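Local coordinates for protein dihydroorotate dehydrogenase (Schistosoma mansoni, PDB 6UY4) that probably oxidises (S)-dihydroorotate to orotate with FMN as cofactor and a quinone as electron acceptor, a step in de novo pyrimidine (UMP) biosynthesis, at residues H148-Y152 and K189-V193; D95-M100 and R154-W160; G122-I128 and N139-N144. The contacts are given in a common frame with arbitrary orientation. Numbering follows the deposited sequence.

Interaction 1: residues H148-Y152 and K189-V193; sequences HDAVY and KFGEV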
loop_
_atom_site.group_PDB
_atom_site.type_symbol
_atom_site.label_atom_id
_atom_site.label_comp_id
_atom_site.label_asym_id
_atom_site.label_seq_id
_atom_site.Cartn_x
_atom_site.Cartn_y
_atom_site.Cartn_z
ATOM N N HIS A 148 2.765 -17.885 0.037
ATOM C CA HIS A 148 3.927 -17.556 0.858
ATOM C C HIS A 148 5.215 -18.064 0.221
ATOM O O HIS A 148 6.204 -17.329 0.123
ATOM C CB HIS A 148 3.765 -18.140 2.261
ATOM C CG HIS A 148 2.907 -17.316 3.166
ATOM N ND1 HIS A 148 2.345 -16.120 2.774
ATOM C CD2 HIS A 148 2.517 -17.513 4.448
ATOM C CE1 HIS A 148 1.643 -15.617 3.774
ATOM N NE2 HIS A 148 1.731 -16.443 4.802
ATOM N N ASP A 149 5.217 -19.320 -0.228
ATOM C CA ASP A 149 6.456 -19.951 -0.675
ATOM C C ASP A 149 6.988 -19.311 -1.952
ATOM O O ASP A 149 8.196 -19.077 -2.077
ATOM C CB ASP A 149 6.230 -21.448 -0.878
ATOM C CG ASP A 149 5.789 -22.147 0.392
ATOM O OD1 ASP A 149 5.624 -21.461 1.422
ATOM O OD2 ASP A 149 5.610 -23.383 0.361
ATOM N N ALA A 150 6.107 -19.025 -2.914
ATOM C CA ALA A 150 6.561 -18.456 -4.179
ATOM C C ALA A 150 7.140 -17.059 -3.984
ATOM O O ALA A 150 8.166 -16.715 -4.581
ATOM C CB ALA A 150 5.411 -18.426 -5.185
ATOM N N VAL A 151 6.499 -16.241 -3.145
ATOM C CA VAL A 151 6.996 -14.890 -2.911
ATOM C C VAL A 151 8.233 -14.914 -2.021
ATOM O O VAL A 151 9.143 -14.092 -2.188
ATOM C CB VAL A 151 5.882 -14.010 -2.313
ATOM C CG1 VAL A 151 6.373 -12.584 -2.109
ATOM C CG2 VAL A 151 4.657 -14.027 -3.214
ATOM N N TYR A 152 8.298 -15.852 -1.072
ATOM C CA TYR A 152 9.462 -15.939 -0.196
ATOM C C TYR A 152 10.716 -16.343 -0.959
ATOM O O TYR A 152 11.819 -15.908 -0.610
ATOM C CB TYR A 152 9.193 -16.923 0.944
ATOM C CG TYR A 152 10.395 -17.202 1.816
ATOM C CD1 TYR A 152 10.781 -16.308 2.805
ATOM C CD2 TYR A 152 11.140 -18.363 1.654
ATOM C CE1 TYR A 152 11.880 -16.560 3.605
ATOM C CE2 TYR A 152 12.238 -18.623 2.449
ATOM C CZ TYR A 152 12.604 -17.719 3.423
ATOM O OH TYR A 152 13.698 -17.974 4.218
ATOM N N LYS A 189 6.849 -16.421 8.364
ATOM C CA LYS A 189 7.439 -16.745 7.069
ATOM C C LYS A 189 8.382 -15.650 6.584
ATOM O O LYS A 189 9.478 -15.947 6.094
ATOM C CB LYS A 189 6.337 -16.987 6.037
ATOM C CG LYS A 189 6.835 -17.505 4.696
ATOM C CD LYS A 189 7.310 -18.946 4.803
ATOM C CE LYS A 189 7.688 -19.508 3.441
ATOM N NZ LYS A 189 8.043 -20.953 3.516
ATOM N N PHE A 190 7.980 -14.386 6.706
ATOM C CA PHE A 190 8.745 -13.270 6.168
ATOM C C PHE A 190 9.418 -12.423 7.239
ATOM O O PHE A 190 10.087 -11.442 6.898
ATOM C CB PHE A 190 7.839 -12.378 5.310
ATOM C CG PHE A 190 7.196 -13.094 4.160
ATOM C CD1 PHE A 190 7.890 -13.299 2.979
ATOM C CD2 PHE A 190 5.894 -13.558 4.256
ATOM C CE1 PHE A 190 7.300 -13.957 1.917
ATOM C CE2 PHE A 190 5.297 -14.217 3.197
ATOM C CZ PHE A 190 6.001 -14.416 2.026
ATOM N N GLY A 191 9.267 -12.771 8.518
ATOM C CA GLY A 191 9.819 -11.948 9.580
ATOM C C GLY A 191 11.331 -11.876 9.596
ATOM O O GLY A 191 11.889 -10.930 10.163
ATOM N N GLU A 192 12.008 -12.848 8.988
ATOM C CA GLU A 192 13.466 -12.874 8.996
ATOM C C GLU A 192 14.083 -12.136 7.816
ATOM O O GLU A 192 15.215 -11.651 7.926
ATOM C CB GLU A 192 13.967 -14.321 9.009
ATOM C CG GLU A 192 13.560 -15.115 10.240
ATOM C CD GLU A 192 14.321 -14.703 11.484
ATOM O OE1 GLU A 192 15.350 -14.006 11.352
ATOM O OE2 GLU A 192 13.891 -15.076 12.595
ATOM N N VAL A 193 13.373 -12.037 6.695
ATOM C CA VAL A 193 13.923 -11.431 5.489
ATOM C C VAL A 193 13.374 -10.035 5.216
ATOM O O VAL A 193 14.049 -9.248 4.535
ATOM C CB VAL A 193 13.704 -12.335 4.258
ATOM C CG1 VAL A 193 14.373 -13.685 4.465
ATOM C CG2 VAL A 193 12.216 -12.505 3.977
#
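Phe190 pushes its ring into the flank of helix 147-153, where it meets His148, Val151 and Tyr152. Its edge points at the face of the His148 imidazole in a T-shaped pair, with ring centroids 5.3 Å apart and planes at 88°; Phe190 CE2 comes within 3.5 Å of His148 ND1. On the Val151-Tyr152 side, Phe190 CE1 lies 3.7 Å from Tyr152 CB and 4.4 Å from Val151 CG1. Phenylalanine brings no polar group to this spot, and needs none there: the His148 O that Phe190 CZ approaches (3.5 Å) already accepts the helix bond from Tyr152 N. Tyr152 extends the apolar contact along the other segment: its CE1 meets Val193 CG1 at 3.9 Å, and its CB lies 3.9 Å from Lys189 CE. The long methylene chain of Lys189 runs past His148, CG to His148 CB 4.0 Å, and carries the ammonium to Asp149, with NZ and OD1 3.2 Å apart in a salt bridge whose hydrogen bond is weak. Behind the contact, Val151 and Phe190 both reach Val115 of strand 109-115, and Phe190 also touches Val168 and Leu170 of strand 165-170, so two helices outside the barrel meet over its strands. The chemistry is graded: aromatic and aliphatic groups fill the barrel-facing side, while the one ion pair lies at the more exposed margin, implying that cohesion rests chiefly on apolar burial.

Interaction 2: residues D95-M100 and R154-W160; sequences DGKAFM and RLKDRPW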
loop_
_atom_site.group_PDB
_atom_site.type_symbol
_atom_site.label_atom_id
_atom_site.label_comp_id
_atom_site.label_asym_id
_atom_site.label_seq_id
_atom_site.Cartn_x
_atom_site.Cartn_y
_atom_site.Cartn_z
ATOM N N ASP A 95 3.756 -10.047 -5.958
ATOM C CA ASP A 95 4.489 -11.303 -5.880
ATOM C C ASP A 95 5.994 -11.106 -5.741
ATOM O O ASP A 95 6.741 -12.089 -5.784
ATOM C CB ASP A 95 4.181 -12.159 -7.110
ATOM C CG ASP A 95 2.692 -12.282 -7.374
ATOM O OD1 ASP A 95 1.923 -12.414 -6.398
ATOM O OD2 ASP A 95 2.291 -12.238 -8.557
ATOM N N GLY A 96 6.454 -9.871 -5.575
ATOM C CA GLY A 96 7.878 -9.618 -5.423
ATOM C C GLY A 96 8.691 -9.921 -6.662
ATOM O O GLY A 96 9.829 -10.398 -6.552
ATOM N N LYS A 97 8.137 -9.654 -7.843
ATOM C CA LYS A 97 8.816 -9.947 -9.096
ATOM C C LYS A 97 9.618 -8.773 -9.639
ATOM O O LYS A 97 10.510 -8.984 -10.469
ATOM C CB LYS A 97 7.802 -10.388 -10.156
ATOM C CG LYS A 97 7.002 -11.627 -9.783
ATOM C CD LYS A 97 5.981 -11.956 -10.858
ATOM C CE LYS A 97 5.205 -13.213 -10.512
ATOM N NZ LYS A 97 4.167 -13.527 -11.531
ATOM N N ALA A 98 9.332 -7.543 -9.193
ATOM C CA ALA A 98 9.976 -6.375 -9.784
ATOM C C ALA A 98 10.359 -5.311 -8.758
ATOM O O ALA A 98 10.468 -4.134 -9.120
ATOM C CB ALA A 98 9.067 -5.747 -10.849
ATOM N N PHE A 99 10.583 -5.686 -7.497
ATOM C CA PHE A 99 10.909 -4.685 -6.485
ATOM C C PHE A 99 12.291 -4.085 -6.709
ATOM O O PHE A 99 12.533 -2.935 -6.322
ATOM C CB PHE A 99 10.814 -5.293 -5.085
ATOM C CG PHE A 99 11.777 -6.421 -4.842
ATOM C CD1 PHE A 99 12.999 -6.189 -4.231
ATOM C CD2 PHE A 99 11.459 -7.715 -5.222
ATOM C CE1 PHE A 99 13.886 -7.226 -4.008
ATOM C CE2 PHE A 99 12.341 -8.754 -5.002
ATOM C CZ PHE A 99 13.555 -8.510 -4.394
ATOM N N MET A 100 13.207 -4.839 -7.321
ATOM C CA MET A 100 14.547 -4.318 -7.575
ATOM C C MET A 100 14.513 -3.181 -8.590
ATOM O O MET A 100 15.100 -2.115 -8.366
ATOM C CB MET A 100 15.465 -5.445 -8.053
ATOM C CG MET A 100 15.864 -6.423 -6.962
ATOM S SD MET A 100 16.758 -5.623 -5.614
ATOM C CE MET A 100 18.135 -4.896 -6.499
ATOM N N ARG A 154 11.534 -15.307 -3.770
ATOM C CA ARG A 154 12.014 -14.111 -4.445
ATOM C C ARG A 154 12.571 -13.064 -3.488
ATOM O O ARG A 154 13.116 -12.055 -3.950
ATOM C CB ARG A 154 10.887 -13.491 -5.279
ATOM C CG ARG A 154 10.192 -14.471 -6.211
ATOM C CD ARG A 154 9.242 -13.751 -7.154
ATOM N NE ARG A 154 8.531 -14.672 -8.036
ATOM C CZ ARG A 154 7.269 -15.051 -7.862
ATOM N NH1 ARG A 154 6.569 -14.585 -6.839
ATOM N NH2 ARG A 154 6.703 -15.893 -8.717
ATOM N N LEU A 155 12.456 -13.277 -2.175
ATOM C CA LEU A 155 12.917 -12.308 -1.190
ATOM C C LEU A 155 13.904 -12.876 -0.180
ATOM O O LEU A 155 14.306 -12.150 0.737
ATOM C CB LEU A 155 11.723 -11.712 -0.426
ATOM C CG LEU A 155 10.683 -10.902 -1.202
ATOM C CD1 LEU A 155 9.495 -10.581 -0.309
ATOM C CD2 LEU A 155 11.300 -9.626 -1.745
ATOM N N LYS A 156 14.315 -14.139 -0.317
ATOM C CA LYS A 156 15.084 -14.781 0.745
ATOM C C LYS A 156 16.505 -14.233 0.831
ATOM O O LYS A 156 17.031 -14.039 1.934
ATOM C CB LYS A 156 15.101 -16.297 0.537
ATOM C CG LYS A 156 15.522 -16.741 -0.855
ATOM C CD LYS A 156 15.537 -18.257 -0.968
ATOM N N ASP A 157 17.144 -13.977 -0.308
ATOM C CA ASP A 157 18.538 -13.553 -0.316
ATOM C C ASP A 157 18.725 -12.083 0.034
ATOM O O ASP A 157 19.872 -11.643 0.167
ATOM C CB ASP A 157 19.170 -13.835 -1.682
ATOM C CG ASP A 157 19.330 -15.318 -1.952
ATOM O OD1 ASP A 157 18.363 -15.948 -2.429
ATOM O OD2 ASP A 157 20.425 -15.855 -1.680
ATOM N N ARG A 158 17.642 -11.325 0.197
ATOM C CA ARG A 158 17.696 -9.897 0.444
ATOM C C ARG A 158 18.606 -9.175 -0.553
ATOM O O ARG A 158 19.612 -8.568 -0.165
ATOM C CB ARG A 158 18.144 -9.608 1.879
ATOM C CG ARG A 158 17.115 -9.957 2.941
ATOM C CD ARG A 158 17.652 -9.680 4.337
ATOM N NE ARG A 158 18.085 -8.294 4.498
ATOM C CZ ARG A 158 17.305 -7.313 4.941
ATOM N NH1 ARG A 158 16.045 -7.560 5.270
ATOM N NH2 ARG A 158 17.784 -6.081 5.055
ATOM N N PRO A 159 18.281 -9.222 -1.851
ATOM C CA PRO A 159 19.147 -8.568 -2.846
ATOM C C PRO A 159 19.106 -7.051 -2.787
ATOM O O PRO A 159 19.973 -6.406 -3.390
ATOM C CB PRO A 159 18.594 -9.084 -4.179
ATOM C CG PRO A 159 17.154 -9.339 -3.897
ATOM C CD PRO A 159 17.091 -9.827 -2.473
ATOM N N TRP A 160 18.138 -6.467 -2.084
ATOM C CA TRP A 160 18.010 -5.021 -1.963
ATOM C C TRP A 160 18.890 -4.436 -0.866
ATOM O O TRP A 160 18.763 -3.241 -0.574
ATOM C CB TRP A 160 16.552 -4.649 -1.693
ATOM C CG TRP A 160 16.071 -5.107 -0.350
ATOM C CD1 TRP A 160 16.146 -4.418 0.827
ATOM C CD2 TRP A 160 15.448 -6.359 -0.042
ATOM N NE1 TRP A 160 15.606 -5.163 1.847
ATOM C CE2 TRP A 160 15.168 -6.358 1.340
ATOM C CE3 TRP A 160 15.091 -7.478 -0.801
ATOM C CZ2 TRP A 160 14.553 -7.434 1.978
ATOM C CZ3 TRP A 160 14.481 -8.544 -0.165
ATOM C CH2 TRP A 160 14.219 -8.515 1.210
#
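Arg154 opens the segment with its polar anchor: NH1 donates a hydrogen bond to the backbone oxygen of Asp95, NH1 to O 2.7 Å, while its CD lies 3.5 Å from Gly96 O. The long arginine, with its several N-H donors, can cross to this carbonyl. Lys97 CE sits over one face of the guanidinium, 3.6 Å from Arg154 NH2; the two positive ends are close, and both have a long, weak ion pair with Asp146. Gly96 adopts a positive phi, which glycine tolerates readily, and a side chain there would point toward Arg154 and Leu155. Leu155 comes next and sends CD2 over the face of Phe99, 3.8 Å from the ring centroid, a CH-pi contact suited to a branched aliphatic residue. The chain then loops outward through Lys156, Asp157 and Arg158 before Pro159 returns, placing CG 3.7 Å from Phe99 CZ and 4.1 Å from Met100 SD. Trp160 ends the segment: its CE3 approaches Phe99 CE1 to 3.4 Å, the ring planes lying at 82°, and its CB is 4.0 Å from the flexible, polarisable Met100 SD. The indole NE1 is hydrogen-bonded to Asp195, so this large apolar surface can be buried without stranding its N-H. Phe99, at the start of helix 99-105, thus fits against the loop that joins helix 147-153 to strand 165-170, and Phe99 and Trp160 both rest on Ile166 of that strand, with Leu155 on its Val168.

Interaction 3: residues G122-I128 and N139-N144; sequences GNARPRI and NRCGFN. With FMN (flavin mononucleotide), chain G.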
loop_
_atom_site.group_PDB
_atom_site.type_symbol
_atom_site.label_atom_id
_atom_site.label_comp_id
_atom_site.label_asym_id
_atom_site.label_seq_id
_atom_site.Cartn_x
_atom_site.Cartn_y
_atom_site.Cartn_z
ATOM N N GLY A 122 -8.248 -14.866 -6.566
ATOM C CA GLY A 122 -8.866 -13.567 -6.400
ATOM C C GLY A 122 -10.247 -13.514 -7.018
ATOM O O GLY A 122 -10.805 -14.511 -7.482
ATOM N N ASN A 123 -10.805 -12.306 -7.020
ATOM C CA ASN A 123 -12.134 -12.098 -7.569
ATOM C C ASN A 123 -12.105 -12.161 -9.094
ATOM O O ASN A 123 -11.050 -12.081 -9.729
ATOM C CB ASN A 123 -12.699 -10.755 -7.105
ATOM C CG ASN A 123 -12.961 -10.719 -5.610
ATOM O OD1 ASN A 123 -13.361 -11.720 -5.012
ATOM N ND2 ASN A 123 -12.740 -9.561 -5.000
ATOM N N ALA A 124 -13.292 -12.303 -9.677
ATOM C CA ALA A 124 -13.411 -12.450 -11.119
ATOM C C ALA A 124 -13.017 -11.163 -11.836
ATOM O O ALA A 124 -13.184 -10.056 -11.316
ATOM C CB ALA A 124 -14.838 -12.844 -11.499
ATOM N N ARG A 125 -12.483 -11.325 -13.064
ATOM C CA ARG A 125 -12.039 -10.254 -13.942
ATOM C C ARG A 125 -13.132 -9.892 -14.943
ATOM O O ARG A 125 -13.923 -10.752 -15.344
ATOM C CB ARG A 125 -10.770 -10.669 -14.694
ATOM C CG ARG A 125 -9.612 -11.047 -13.782
ATOM C CD ARG A 125 -8.382 -11.458 -14.576
ATOM N NE ARG A 125 -7.846 -10.357 -15.370
ATOM C CZ ARG A 125 -6.748 -10.438 -16.115
ATOM N NH1 ARG A 125 -6.064 -11.573 -16.168
ATOM N NH2 ARG A 125 -6.333 -9.386 -16.806
ATOM N N PRO A 126 -13.219 -8.622 -15.375
ATOM C CA PRO A 126 -12.347 -7.498 -15.010
ATOM C C PRO A 126 -12.570 -6.985 -13.587
ATOM O O PRO A 126 -13.709 -6.867 -13.135
ATOM C CB PRO A 126 -12.721 -6.424 -16.033
ATOM C CG PRO A 126 -14.134 -6.719 -16.372
ATOM C CD PRO A 126 -14.250 -8.218 -16.347
ATOM N N ARG A 127 -11.470 -6.685 -12.895
ATOM C CA ARG A 127 -11.520 -6.211 -11.518
ATOM C C ARG A 127 -10.725 -4.926 -11.316
ATOM O O ARG A 127 -10.478 -4.539 -10.168
ATOM C CB ARG A 127 -11.013 -7.298 -10.563
ATOM C CG ARG A 127 -9.650 -7.857 -10.938
ATOM C CD ARG A 127 -9.407 -9.211 -10.290
ATOM N NE ARG A 127 -8.096 -9.752 -10.639
ATOM C CZ ARG A 127 -7.679 -10.972 -10.317
ATOM N NH1 ARG A 127 -6.470 -11.376 -10.677
ATOM N NH2 ARG A 127 -8.473 -11.789 -9.639
ATOM N N ILE A 128 -10.318 -4.260 -12.396
ATOM C CA ILE A 128 -9.582 -3.002 -12.327
ATOM C C ILE A 128 -10.137 -2.069 -13.393
ATOM O O ILE A 128 -10.283 -2.463 -14.554
ATOM C CB ILE A 128 -8.067 -3.208 -12.528
ATOM C CG1 ILE A 128 -7.460 -3.963 -11.344
ATOM C CG2 ILE A 128 -7.374 -1.877 -12.716
ATOM C CD1 ILE A 128 -5.973 -4.202 -11.476
ATOM N N ASN A 139 -10.756 -0.610 -7.992
ATOM C CA ASN A 139 -10.307 -1.991 -8.090
ATOM C C ASN A 139 -11.031 -2.860 -7.070
ATOM O O ASN A 139 -11.423 -2.394 -5.996
ATOM C CB ASN A 139 -8.790 -2.111 -7.875
ATOM C CG ASN A 139 -8.417 -2.289 -6.411
ATOM O OD1 ASN A 139 -8.289 -3.412 -5.923
ATOM N ND2 ASN A 139 -8.243 -1.177 -5.705
ATOM N N ARG A 140 -11.198 -4.134 -7.425
ATOM C CA ARG A 140 -11.749 -5.150 -6.535
ATOM C C ARG A 140 -11.011 -6.466 -6.790
ATOM O O ARG A 140 -11.598 -7.499 -7.099
ATOM C CB ARG A 140 -13.258 -5.300 -6.730
ATOM C CG ARG A 140 -13.698 -5.450 -8.180
ATOM C CD ARG A 140 -15.157 -5.873 -8.271
ATOM N NE ARG A 140 -15.604 -6.026 -9.654
ATOM C CZ ARG A 140 -16.280 -5.101 -10.330
ATOM N NH1 ARG A 140 -16.591 -3.949 -9.751
ATOM N NH2 ARG A 140 -16.646 -5.329 -11.583
ATOM N N CYS A 141 -9.681 -6.422 -6.655
ATOM C CA CYS A 141 -8.855 -7.580 -6.983
ATOM C C CYS A 141 -9.166 -8.758 -6.067
ATOM O O CYS A 141 -9.413 -9.876 -6.535
ATOM C CB CYS A 141 -7.375 -7.207 -6.898
ATOM S SG CYS A 141 -6.876 -5.872 -8.009
ATOM N N GLY A 142 -9.152 -8.530 -4.757
ATOM C CA GLY A 142 -9.482 -9.578 -3.813
ATOM C C GLY A 142 -8.314 -10.464 -3.432
ATOM O O GLY A 142 -8.479 -11.678 -3.274
ATOM N N PHE A 143 -7.129 -9.867 -3.289
ATOM C CA PHE A 143 -5.921 -10.556 -2.832
ATOM C C PHE A 143 -5.576 -11.732 -3.753
ATOM O O PHE A 143 -5.760 -12.905 -3.420
ATOM C CB PHE A 143 -6.070 -11.028 -1.380
ATOM C CG PHE A 143 -6.141 -9.908 -0.376
ATOM C CD1 PHE A 143 -6.538 -10.160 0.928
ATOM C CD2 PHE A 143 -5.808 -8.611 -0.730
ATOM C CE1 PHE A 143 -6.604 -9.140 1.856
ATOM C CE2 PHE A 143 -5.874 -7.585 0.194
ATOM C CZ PHE A 143 -6.272 -7.851 1.489
ATOM N N ASN A 144 -5.064 -11.381 -4.929
ATOM C CA ASN A 144 -4.536 -12.365 -5.868
ATOM C C ASN A 144 -3.032 -12.476 -5.636
ATOM O O ASN A 144 -2.273 -11.562 -5.973
ATOM C CB ASN A 144 -4.859 -11.981 -7.311
ATOM C CG ASN A 144 -4.487 -10.546 -7.636
ATOM O OD1 ASN A 144 -4.691 -9.641 -6.828
ATOM N ND2 ASN A 144 -3.934 -10.333 -8.824
HETATM N N1 FMN G . -3.310 -2.324 -0.480
HETATM C C2 FMN G . -2.906 -3.397 0.290
HETATM O O2 FMN G . -2.659 -3.239 1.484
HETATM N N3 FMN G . -2.775 -4.648 -0.278
HETATM C C4 FMN G . -3.049 -4.833 -1.617
HETATM O O4 FMN G . -2.933 -5.949 -2.122
HETATM C C4A FMN G . -3.458 -3.756 -2.395
HETATM N N5 FMN G . -3.735 -3.936 -3.734
HETATM C C5A FMN G . -4.136 -2.866 -4.506
HETATM C C6 FMN G . -4.411 -3.054 -5.856
HETATM C C7 FMN G . -4.819 -1.982 -6.641
HETATM C C7M FMN G . -5.116 -2.192 -8.097
HETATM C C8 FMN G . -4.951 -0.718 -6.074
HETATM C C8M FMN G . -5.391 0.441 -6.918
HETATM C C9 FMN G . -4.676 -0.532 -4.722
HETATM C C9A FMN G . -4.267 -1.603 -3.934
HETATM N N10 FMN G . -3.988 -1.425 -2.590
HETATM C C10 FMN G . -3.587 -2.499 -1.821
HETATM C "C1'" FMN G . -4.125 -0.078 -1.947
HETATM C "C2'" FMN G . -2.832 0.716 -2.085
HETATM O "O2'" FMN G . -1.754 -0.032 -1.571
HETATM C "C3'" FMN G . -2.920 2.034 -1.328
HETATM O "O3'" FMN G . -3.329 1.788 -0.000
HETATM C "C4'" FMN G . -3.889 3.014 -1.980
HETATM O "O4'" FMN G . -4.051 2.722 -3.351
HETATM C "C5'" FMN G . -3.332 4.419 -1.828
HETATM O "O5'" FMN G . -4.043 5.329 -2.629
HETATM P P FMN G . -3.274 6.053 -3.841
HETATM O O1P FMN G . -4.228 7.024 -4.489
HETATM O O2P FMN G . -2.045 6.768 -3.331
HETATM O O3P FMN G . -2.875 5.006 -4.849
#
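A cis peptide bond before Pro126 is the oddity here, within a loop held to 139-144 largely through main-chain atoms. Arg140 N donates to Arg127 O at 2.9 Å, beside the antiparallel, non-hydrogen-bonded pair Ile128-Asn139. Farther along, Asn123 N reaches Cys141 O at 2.8 Å and Asn123 ND2 reaches Arg140 O at 3.2 Å, the side-chain amide supplying an N-H donor to a main-chain carbonyl. Gly122 and Gly142 occupy backbone angles at which a side chain would collide. Arg127 braces its own loop, NH2 to Asn123 O 2.6 Å, lays its guanidinium over Asn144 CG, and pairs with Glu47. Ile128 CG1 packs 3.9 Å from Cys141 SG. Asn139 ND2 lies 3.3 Å from FMN C8, while Ile128 touches the bound naphthoquinone inhibitor. The arrangement is the base of a beta-hairpin, strands 128-131 and 136-139, whose open end touches both FMN, through Asn139, and the inhibitor, through Ile128, in this TIM-barrel enzyme.

How the interactions relate
Interactions 1 and 2 are neighbours, their centres about 10 Å apart, and they touch: Val193 O lies 2.7 Å from Arg158 NH1, a probable hydrogen bond, and Val193 CB is 3.6 Å from Leu155 O. Interaction 1 uses helix 147-153 and interaction 2 the loop that follows it, on the outside of the barrel. Interaction 3 lies about 23 Å from interaction 1 and about 24 Å from interaction 2, centre to centre, yet its nearest atoms come within about 4 Å of interaction 2 without touching, and 139-144 leads almost directly into 148-152. It alone meets both ligands. The side chain of Val151 is about 11 Å from FMN and that of Asp95 about 9 Å, whereas Asn144 approaches the FMN-binding Lys94 to about 3 Å between side chains.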